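PDB 3GCF: terminal oxygenase component of carbazole 1,9a-dioxygenase from Nocardioides aromaticivorans, which probably dihydroxylates carbazole at the angular carbon 9a and the adjacent carbon 1 with molecular oxygen, passing electrons from a Rieske [2Fe-2S] cluster to a non-haem iron(II). Local coordinates for residues K69-C75 / W101-D106; W35-D41 / Q133-V139; L44-F49 / L61-G66. One frame throughout, in Å; residues are numbered along the deposited sequence.

Contact 1: residues K69-C75 / W101-D106; sequences KAIADGC and WTYDLD. With FES (Fe2/s2 (inorganic) cluster), chain Q.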
loop_
_atom_site.group_PDB
_atom_site.type_symbol
_atom_site.label_atom_id
_atom_site.label_comp_id
_atom_site.label_asym_id
_atom_site.label_seq_id
_atom_site.Cartn_x
_atom_site.Cartn_y
_atom_site.Cartn_z
ATOM N N LYS A 69 -11.932 16.835 -27.478
ATOM C CA LYS A 69 -12.853 17.292 -26.448
ATOM C C LYS A 69 -12.394 16.771 -25.093
ATOM O O LYS A 69 -11.798 15.700 -25.003
ATOM C CB LYS A 69 -14.268 16.770 -26.732
ATOM C CG LYS A 69 -14.760 16.962 -28.169
ATOM C CD LYS A 69 -14.798 18.427 -28.586
ATOM C CE LYS A 69 -15.720 19.240 -27.690
ATOM N NZ LYS A 69 -15.747 20.681 -28.083
ATOM N N ALA A 70 -12.669 17.535 -24.042
ATOM C CA ALA A 70 -12.306 17.129 -22.693
ATOM C C ALA A 70 -13.535 17.192 -21.793
ATOM O O ALA A 70 -14.180 18.239 -21.669
ATOM C CB ALA A 70 -11.205 18.032 -22.139
ATOM N N ILE A 71 -13.856 16.066 -21.164
ATOM C CA ILE A 71 -15.005 15.991 -20.274
ATOM C C ILE A 71 -14.598 15.272 -18.988
ATOM O O ILE A 71 -13.663 14.475 -18.987
ATOM C CB ILE A 71 -16.186 15.244 -20.963
ATOM C CG1 ILE A 71 -17.421 15.267 -20.062
ATOM C CG2 ILE A 71 -15.792 13.799 -21.280
ATOM C CD1 ILE A 71 -18.723 15.011 -20.817
ATOM N N ALA A 72 -15.284 15.566 -17.891
ATOM C CA ALA A 72 -14.966 14.933 -16.621
ATOM C C ALA A 72 -15.119 13.417 -16.755
ATOM O O ALA A 72 -16.122 12.926 -17.289
ATOM C CB ALA A 72 -15.881 15.465 -15.528
ATOM N N ASP A 73 -14.115 12.685 -16.281
ATOM C CA ASP A 73 -14.128 11.229 -16.350
ATOM C C ASP A 73 -14.840 10.650 -15.126
ATOM O O ASP A 73 -14.260 9.904 -14.335
ATOM C CB ASP A 73 -12.690 10.707 -16.437
ATOM C CG ASP A 73 -12.623 9.222 -16.715
ATOM O OD1 ASP A 73 -13.620 8.651 -17.203
ATOM O OD2 ASP A 73 -11.559 8.623 -16.460
ATOM N N GLY A 74 -16.111 11.019 -14.988
ATOM C CA GLY A 74 -16.926 10.569 -13.877
ATOM C C GLY A 74 -18.385 10.806 -14.217
ATOM O O GLY A 74 -18.790 11.929 -14.515
ATOM N N CYS A 75 -19.176 9.740 -14.183
ATOM C CA CYS A 75 -20.594 9.825 -14.496
ATOM C C CYS A 75 -21.345 10.535 -13.369
ATOM O O CYS A 75 -21.008 10.387 -12.192
ATOM C CB CYS A 75 -21.155 8.413 -14.695
ATOM S SG CYS A 75 -22.859 8.331 -15.282
ATOM N N TRP A 101 -26.159 6.451 -19.491
ATOM C CA TRP A 101 -26.352 7.899 -19.478
ATOM C C TRP A 101 -25.409 8.461 -20.542
ATOM O O TRP A 101 -24.224 8.124 -20.573
ATOM C CB TRP A 101 -26.033 8.477 -18.099
ATOM C CG TRP A 101 -27.131 8.262 -17.091
ATOM C CD1 TRP A 101 -28.004 7.206 -17.035
ATOM C CD2 TRP A 101 -27.431 9.090 -15.958
ATOM N NE1 TRP A 101 -28.824 7.326 -15.937
ATOM C CE2 TRP A 101 -28.494 8.472 -15.258
ATOM C CE3 TRP A 101 -26.902 10.292 -15.463
ATOM C CZ2 TRP A 101 -29.038 9.016 -14.088
ATOM C CZ3 TRP A 101 -27.443 10.833 -14.300
ATOM C CH2 TRP A 101 -28.503 10.192 -13.625
ATOM N N THR A 102 -25.941 9.308 -21.418
ATOM C CA THR A 102 -25.165 9.869 -22.517
ATOM C C THR A 102 -25.044 11.383 -22.432
ATOM O O THR A 102 -26.031 12.095 -22.230
ATOM C CB THR A 102 -25.804 9.451 -23.853
ATOM O OG1 THR A 102 -25.935 8.024 -23.871
ATOM C CG2 THR A 102 -24.948 9.883 -25.036
ATOM N N TYR A 103 -23.824 11.876 -22.600
ATOM C CA TYR A 103 -23.567 13.304 -22.500
ATOM C C TYR A 103 -23.077 13.968 -23.776
ATOM O O TYR A 103 -22.374 13.358 -24.589
ATOM C CB TYR A 103 -22.541 13.572 -21.398
ATOM C CG TYR A 103 -22.873 12.944 -20.063
ATOM C CD1 TYR A 103 -22.662 11.582 -19.841
ATOM C CD2 TYR A 103 -23.403 13.709 -19.025
ATOM C CE1 TYR A 103 -22.968 10.998 -18.615
ATOM C CE2 TYR A 103 -23.714 13.131 -17.794
ATOM C CZ TYR A 103 -23.492 11.776 -17.599
ATOM O OH TYR A 103 -23.778 11.204 -16.385
ATOM N N ASP A 104 -23.450 15.236 -23.923
ATOM C CA ASP A 104 -23.056 16.064 -25.060
ATOM C C ASP A 104 -21.668 16.601 -24.708
ATOM O O ASP A 104 -21.499 17.271 -23.691
ATOM C CB ASP A 104 -24.043 17.229 -25.209
ATOM C CG ASP A 104 -23.724 18.127 -26.387
ATOM O OD1 ASP A 104 -22.566 18.586 -26.508
ATOM O OD2 ASP A 104 -24.644 18.386 -27.193
ATOM N N LEU A 105 -20.675 16.311 -25.537
ATOM C CA LEU A 105 -19.324 16.775 -25.245
ATOM C C LEU A 105 -19.161 18.294 -25.250
ATOM O O LEU A 105 -18.308 18.822 -24.546
ATOM C CB LEU A 105 -18.326 16.152 -26.223
ATOM C CG LEU A 105 -18.120 14.638 -26.112
ATOM C CD1 LEU A 105 -17.113 14.197 -27.161
ATOM C CD2 LEU A 105 -17.626 14.276 -24.716
ATOM N N ASP A 106 -19.980 19.000 -26.023
ATOM C CA ASP A 106 -19.854 20.452 -26.089
ATOM C C ASP A 106 -20.247 21.194 -24.823
ATOM O O ASP A 106 -19.659 22.224 -24.509
ATOM C CB ASP A 106 -20.654 21.017 -27.267
ATOM C CG ASP A 106 -20.060 20.637 -28.607
ATOM O OD1 ASP A 106 -18.815 20.565 -28.703
ATOM O OD2 ASP A 106 -20.832 20.426 -29.570
HETATM FE FE1 FES Q . -23.127 6.032 -15.419
HETATM FE FE2 FES Q . -25.209 4.867 -14.150
HETATM S S1 FES Q . -25.192 5.643 -16.210
HETATM S S2 FES Q . -23.094 5.305 -13.328
HETATM O O HOH W 1 -15.711 18.133 -24.044
#
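K69 and L105 open the contact at the end remote from the cluster, and the side chain of K69 runs across that of L105. K69 CB lies 3.9 Å from L105 CD1, and K69 CG comes slightly closer to the same methyl while also lying beside L105 CB. With chi2 and chi3 both near -60°, the chain then folds back, which brings K69 CE within 3.5 Å of D106 OD1 and lets K69 NZ make a salt bridge with that oxygen at 3.1 Å, met nearly along its C-O axis. D106 is itself steadied by an Asx turn, its backbone N donating to D104 OD1. A water lies between the two segments, donating to L105 O at 2.7 Å and more weakly to A70 O. The other methyl of L105, CD2, packs at 3.9 Å on I71 CG2, and I71 CD1 turns toward Y103 CB.

At the far end C75 SG binds FE1 of the [2Fe-2S] cluster at 2.3 Å, a ligation completed on the protein side by C96. The sulfur sits at the edge of the Y103 ring, 3.2 Å from Y103 OH; that hydroxyl is hydrogen-bonded to A76 N. Cluster sulfide S1 lies over one face of the W101 ring, with W101 CD1 3.3 Å away. The contact joins the two parts of the Rieske domain: strand 67-72, lying between strands 57-64 and 129-135 of the larger sheet, and strand 101-104 with the turn after it, the middle strand of the small cluster-binding sheet between 93-95 and 110-113.

Contact 2: residues W35-D41 / Q133-V139; sequences WHPAAFD and QVAQGVV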
loop_
_atom_site.group_PDB
_atom_site.type_symbol
_atom_site.label_atom_id
_atom_site.label_comp_id
_atom_site.label_asym_id
_atom_site.label_seq_id
_atom_site.Cartn_x
_atom_site.Cartn_y
_atom_site.Cartn_z
ATOM N N TRP A 35 -3.627 27.113 -18.196
ATOM C CA TRP A 35 -3.661 26.048 -19.181
ATOM C C TRP A 35 -2.550 25.075 -18.779
ATOM O O TRP A 35 -1.501 25.496 -18.278
ATOM C CB TRP A 35 -3.358 26.582 -20.580
ATOM C CG TRP A 35 -4.447 27.394 -21.200
ATOM C CD1 TRP A 35 -4.572 28.754 -21.186
ATOM C CD2 TRP A 35 -5.554 26.897 -21.960
ATOM N NE1 TRP A 35 -5.685 29.136 -21.898
ATOM C CE2 TRP A 35 -6.308 28.015 -22.382
ATOM C CE3 TRP A 35 -5.982 25.611 -22.327
ATOM C CZ2 TRP A 35 -7.471 27.888 -23.156
ATOM C CZ3 TRP A 35 -7.140 25.484 -23.098
ATOM C CH2 TRP A 35 -7.869 26.620 -23.503
ATOM N N HIS A 36 -2.787 23.784 -18.992
ATOM C CA HIS A 36 -1.807 22.743 -18.681
ATOM C C HIS A 36 -1.888 21.680 -19.773
ATOM O O HIS A 36 -2.972 21.371 -20.255
ATOM C CB HIS A 36 -2.121 22.075 -17.335
ATOM C CG HIS A 36 -1.846 22.934 -16.142
ATOM N ND1 HIS A 36 -0.572 23.183 -15.681
ATOM C CD2 HIS A 36 -2.685 23.591 -15.304
ATOM C CE1 HIS A 36 -0.637 23.955 -14.610
ATOM N NE2 HIS A 36 -1.907 24.217 -14.360
ATOM N N PRO A 37 -0.742 21.120 -20.190
ATOM C CA PRO A 37 -0.790 20.089 -21.231
ATOM C C PRO A 37 -1.385 18.803 -20.659
ATOM O O PRO A 37 -1.167 18.477 -19.492
ATOM C CB PRO A 37 0.678 19.925 -21.622
ATOM C CG PRO A 37 1.407 20.256 -20.345
ATOM C CD PRO A 37 0.649 21.462 -19.848
ATOM N N ALA A 38 -2.136 18.077 -21.480
ATOM C CA ALA A 38 -2.760 16.831 -21.047
ATOM C C ALA A 38 -2.208 15.644 -21.823
ATOM O O ALA A 38 -2.039 14.553 -21.284
ATOM C CB ALA A 38 -4.275 16.909 -21.246
ATOM N N ALA A 39 -1.923 15.866 -23.097
ATOM C CA ALA A 39 -1.434 14.802 -23.950
ATOM C C ALA A 39 -0.957 15.398 -25.256
ATOM O O ALA A 39 -1.011 16.611 -25.452
ATOM C CB ALA A 39 -2.565 13.814 -24.222
ATOM N N PHE A 40 -0.490 14.536 -26.150
ATOM C CA PHE A 40 -0.047 14.980 -27.458
ATOM C C PHE A 40 -1.189 14.731 -28.426
ATOM O O PHE A 40 -1.903 13.732 -28.317
ATOM C CB PHE A 40 1.211 14.222 -27.868
ATOM C CG PHE A 40 2.420 14.638 -27.094
ATOM C CD1 PHE A 40 3.115 15.793 -27.440
ATOM C CD2 PHE A 40 2.814 13.929 -25.963
ATOM C CE1 PHE A 40 4.184 16.243 -26.666
ATOM C CE2 PHE A 40 3.881 14.370 -25.181
ATOM C CZ PHE A 40 4.566 15.530 -25.532
ATOM N N ASP A 41 -1.366 15.652 -29.364
ATOM C CA ASP A 41 -2.440 15.550 -30.334
ATOM C C ASP A 41 -2.483 14.214 -31.073
ATOM O O ASP A 41 -3.563 13.668 -31.319
ATOM C CB ASP A 41 -2.337 16.692 -31.343
ATOM C CG ASP A 41 -3.578 16.822 -32.195
ATOM O OD1 ASP A 41 -4.686 16.940 -31.627
ATOM O OD2 ASP A 41 -3.449 16.809 -33.430
ATOM N N GLN A 133 -7.357 23.419 -26.137
ATOM C CA GLN A 133 -6.694 24.095 -27.240
ATOM C C GLN A 133 -5.458 23.305 -27.614
ATOM O O GLN A 133 -4.604 23.024 -26.774
ATOM C CB GLN A 133 -6.301 25.534 -26.901
ATOM C CG GLN A 133 -5.938 26.325 -28.161
ATOM C CD GLN A 133 -5.664 27.792 -27.904
ATOM O OE1 GLN A 133 -6.368 28.443 -27.127
ATOM N NE2 GLN A 133 -4.647 28.331 -28.573
ATOM N N VAL A 134 -5.384 22.925 -28.879
ATOM C CA VAL A 134 -4.251 22.170 -29.375
ATOM C C VAL A 134 -3.272 23.137 -30.030
ATOM O O VAL A 134 -3.652 23.939 -30.880
ATOM C CB VAL A 134 -4.714 21.109 -30.393
ATOM C CG1 VAL A 134 -3.520 20.358 -30.953
ATOM C CG2 VAL A 134 -5.666 20.132 -29.715
ATOM N N ALA A 135 -2.013 23.077 -29.614
ATOM C CA ALA A 135 -0.998 23.953 -30.176
ATOM C C ALA A 135 0.342 23.239 -30.218
ATOM O O ALA A 135 0.760 22.627 -29.234
ATOM C CB ALA A 135 -0.890 25.236 -29.359
ATOM N N GLN A 136 1.002 23.318 -31.369
ATOM C CA GLN A 136 2.299 22.695 -31.564
ATOM C C GLN A 136 2.243 21.208 -31.242
ATOM O O GLN A 136 3.165 20.660 -30.639
ATOM C CB GLN A 136 3.347 23.389 -30.688
ATOM C CG GLN A 136 3.419 24.892 -30.911
ATOM C CD GLN A 136 3.990 25.262 -32.272
ATOM O OE1 GLN A 136 3.618 24.691 -33.294
ATOM N NE2 GLN A 136 4.890 26.236 -32.288
ATOM N N GLY A 137 1.151 20.563 -31.644
ATOM C CA GLY A 137 0.994 19.141 -31.409
ATOM C C GLY A 137 0.698 18.763 -29.970
ATOM O O GLY A 137 0.680 17.575 -29.627
ATOM N N VAL A 138 0.457 19.758 -29.123
ATOM C CA VAL A 138 0.165 19.478 -27.724
ATOM C C VAL A 138 -1.259 19.844 -27.339
ATOM O O VAL A 138 -1.747 20.926 -27.662
ATOM C CB VAL A 138 1.133 20.226 -26.781
ATOM C CG1 VAL A 138 0.815 19.886 -25.338
ATOM C CG2 VAL A 138 2.569 19.841 -27.104
ATOM N N VAL A 139 -1.921 18.926 -26.643
ATOM C CA VAL A 139 -3.284 19.141 -26.191
ATOM C C VAL A 139 -3.278 19.831 -24.836
ATOM O O VAL A 139 -2.863 19.242 -23.839
ATOM C CB VAL A 139 -4.046 17.808 -26.046
ATOM C CG1 VAL A 139 -5.432 18.064 -25.458
ATOM C CG2 VAL A 139 -4.152 17.118 -27.404
#
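Strand 34-40 pairs antiparallel with strand 138-143, A39 opposite V139 as a hydrogen-bonded pair and F40 opposite V138 as a non-hydrogen-bonded one. A38 and A39 both face V139, a classic beta bulge: A38 N donates to V139 O at 2.7 Å, and V139 N to A39 O at 2.8 Å. Beyond F40, D41 N reaches G137 O at 2.8 Å. G137 belongs to the type I' turn A135-V138 that closes the 133-139 hairpin.

On the face that carries F40 and V138, the two side chains lie side by side and point the same way, F40 CE1 4.0 Å from V138 CG2. The other methyl, V138 CG1, meets P37 CB at 3.7 Å. V139 points to the other face, with A39; V139 CB lies 3.3 Å from A39 O and V139 CG2 near D41 N. The W35 ring crosses Q133 at about a right angle, W35 CZ3 lying 3.9 Å from Q133 CB.

D41 CG stands anti to the backbone N (chi1 -168°), carrying the carboxylate to V134, D41 OD1 3.7 Å from V134 CG1; its salt bridge goes to R63. Backbone bonds and apolar carbons thus hold the strands, while the carboxylate charge is answered from outside, probably favouring its ionised form.

Contact 3: residues L44-F49 / L61-G66; sequences LAEGEF and LTRAKG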
loop_
_atom_site.group_PDB
_atom_site.type_symbol
_atom_site.label_atom_id
_atom_site.label_comp_id
_atom_site.label_asym_id
_atom_site.label_seq_id
_atom_site.Cartn_x
_atom_site.Cartn_y
_atom_site.Cartn_z
ATOM N N LEU A 44 -4.497 10.981 -30.062
ATOM C CA LEU A 44 -5.933 10.903 -30.284
ATOM C C LEU A 44 -6.381 10.845 -31.736
ATOM O O LEU A 44 -6.303 11.835 -32.464
ATOM C CB LEU A 44 -6.620 12.092 -29.618
ATOM C CG LEU A 44 -6.609 12.202 -28.096
ATOM C CD1 LEU A 44 -6.433 13.657 -27.685
ATOM C CD2 LEU A 44 -7.905 11.630 -27.541
ATOM N N ALA A 45 -6.856 9.680 -32.150
ATOM C CA ALA A 45 -7.376 9.512 -33.496
ATOM C C ALA A 45 -8.886 9.699 -33.329
ATOM O O ALA A 45 -9.393 9.671 -32.205
ATOM C CB ALA A 45 -7.066 8.119 -34.011
ATOM N N GLU A 46 -9.599 9.896 -34.431
ATOM C CA GLU A 46 -11.048 10.085 -34.380
ATOM C C GLU A 46 -11.714 8.940 -33.615
ATOM O O GLU A 46 -11.479 7.772 -33.913
ATOM C CB GLU A 46 -11.607 10.153 -35.807
ATOM C CG GLU A 46 -13.113 10.375 -35.915
ATOM C CD GLU A 46 -13.562 11.705 -35.336
ATOM O OE1 GLU A 46 -12.804 12.693 -35.443
ATOM O OE2 GLU A 46 -14.681 11.769 -34.786
ATOM N N GLY A 47 -12.532 9.277 -32.623
ATOM C CA GLY A 47 -13.222 8.255 -31.854
ATOM C C GLY A 47 -12.401 7.538 -30.792
ATOM O O GLY A 47 -12.912 6.668 -30.084
ATOM N N GLU A 48 -11.129 7.897 -30.669
ATOM C CA GLU A 48 -10.261 7.265 -29.686
ATOM C C GLU A 48 -10.363 7.977 -28.334
ATOM O O GLU A 48 -10.726 9.149 -28.268
ATOM C CB GLU A 48 -8.819 7.270 -30.211
ATOM C CG GLU A 48 -7.753 6.893 -29.191
ATOM C CD GLU A 48 -6.410 6.580 -29.837
ATOM O OE1 GLU A 48 -6.115 7.146 -30.914
ATOM O OE2 GLU A 48 -5.647 5.776 -29.257
ATOM N N PHE A 49 -10.055 7.260 -27.258
ATOM C CA PHE A 49 -10.120 7.829 -25.913
ATOM C C PHE A 49 -8.779 7.796 -25.188
ATOM O O PHE A 49 -7.994 6.861 -25.346
ATOM C CB PHE A 49 -11.139 7.066 -25.066
ATOM C CG PHE A 49 -12.559 7.275 -25.486
ATOM C CD1 PHE A 49 -13.260 8.395 -25.066
ATOM C CD2 PHE A 49 -13.201 6.346 -26.296
ATOM C CE1 PHE A 49 -14.586 8.589 -25.445
ATOM C CE2 PHE A 49 -14.525 6.529 -26.682
ATOM C CZ PHE A 49 -15.221 7.652 -26.255
ATOM N N LEU A 61 -10.342 12.383 -22.559
ATOM C CA LEU A 61 -10.133 13.070 -23.824
ATOM C C LEU A 61 -10.546 12.187 -24.988
ATOM O O LEU A 61 -10.403 10.970 -24.932
ATOM C CB LEU A 61 -8.656 13.438 -24.005
ATOM C CG LEU A 61 -7.933 14.256 -22.931
ATOM C CD1 LEU A 61 -6.461 14.358 -23.303
ATOM C CD2 LEU A 61 -8.554 15.637 -22.809
ATOM N N THR A 62 -11.057 12.806 -26.045
ATOM C CA THR A 62 -11.434 12.073 -27.243
ATOM C C THR A 62 -11.445 13.052 -28.407
ATOM O O THR A 62 -11.372 14.267 -28.202
ATOM C CB THR A 62 -12.834 11.432 -27.112
ATOM O OG1 THR A 62 -13.087 10.618 -28.260
ATOM C CG2 THR A 62 -13.915 12.502 -27.019
ATOM N N ARG A 63 -11.491 12.531 -29.629
ATOM C CA ARG A 63 -11.563 13.395 -30.801
ATOM C C ARG A 63 -12.927 13.129 -31.441
ATOM O O ARG A 63 -13.232 12.000 -31.839
ATOM C CB ARG A 63 -10.442 13.087 -31.797
ATOM C CG ARG A 63 -10.393 14.056 -32.984
ATOM C CD ARG A 63 -9.319 13.664 -33.997
ATOM N NE ARG A 63 -7.969 13.716 -33.432
ATOM C CZ ARG A 63 -7.302 14.839 -33.164
ATOM N NH1 ARG A 63 -7.855 16.020 -33.415
ATOM N NH2 ARG A 63 -6.088 14.782 -32.628
ATOM N N ALA A 64 -13.750 14.170 -31.508
ATOM C CA ALA A 64 -15.087 14.071 -32.084
ATOM C C ALA A 64 -15.210 15.034 -33.264
ATOM O O ALA A 64 -15.083 16.254 -33.105
ATOM C CB ALA A 64 -16.130 14.400 -31.024
ATOM N N LYS A 65 -15.458 14.478 -34.445
ATOM C CA LYS A 65 -15.578 15.276 -35.659
ATOM C C LYS A 65 -14.308 16.094 -35.869
ATOM O O LYS A 65 -14.367 17.267 -36.239
ATOM C CB LYS A 65 -16.783 16.214 -35.572
ATOM C CG LYS A 65 -18.126 15.502 -35.496
ATOM C CD LYS A 65 -19.246 16.492 -35.231
ATOM C CE LYS A 65 -20.600 15.805 -35.182
ATOM N NZ LYS A 65 -21.695 16.763 -34.838
ATOM N N GLY A 66 -13.160 15.468 -35.615
ATOM C CA GLY A 66 -11.887 16.142 -35.803
ATOM C C GLY A 66 -11.401 17.016 -34.660
ATOM O O GLY A 66 -10.245 17.437 -34.656
#
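The guanidinium of R63 takes L44 O at its edge, side-on and in the guanidinium plane: R63 NE donates at 2.7 Å and R63 NH2 at 3.0 Å to the one carbonyl oxygen. NH1 donates to G66 O, which also lies in that plane, and NH2 has a further partner in D41, so the rotation of the group is fixed beside strand 57-64 of the Rieske-domain sheet. The F49 ring carries T62 OG1 over one face, 3.8 Å above the plane and displaced toward the rim, while F49 CD1 packs on T62 CB.

Between L44 and F49 the loop makes a type II turn, A45 to E48, with G47 at positive phi. The turn lies against strand 57-64: G47 N donates to R63 O at 2.9 Å, and E48 O accepts from T62 OG1 at 2.8 Å. Because OG1 is anti to the backbone N (chi1 -174°), this hydroxyl can reach both the carbonyl and the ring. E48 also steadies the turn, its OE1 accepting from A45 N. On the inner side L44 CD2 settles on T62 CA and L61 CB.

E46 crosses to the turn that follows strand 57-64, its chain bent at chi2 (63°). The carboxylate spans two successive amides there: E46 OE1 receives G66 N on its syn side, and E46 OE2 uses its syn lone pair for K65 N, each bond 2.8 Å long.

How the contacts relate
From the N terminus, strand 34-40 comes first and is paired only much later with 138-143, so contact 2 closes a long loop containing most of the Rieske domain. Inside that loop contact 3 closes a short excursion between 44-49 and 61-66, and contact 1 follows in series, joining 69-75 to 101-106; none cross. Strands 57-64 and 67-72 are neighbours in one sheet, so contacts 1 and 3 touch through K69 N and T62 O (2.7 Å) and through L105 packing on T62. Contacts 2 and 3 share the D41-R63 salt bridge and the packing of L61 on A38 and A39. Contacts 1 and 2 do not touch, yet share the six-stranded sheet, whose strand 34-40 touches strands 164-173 and 285-292 of the seven-stranded sheet.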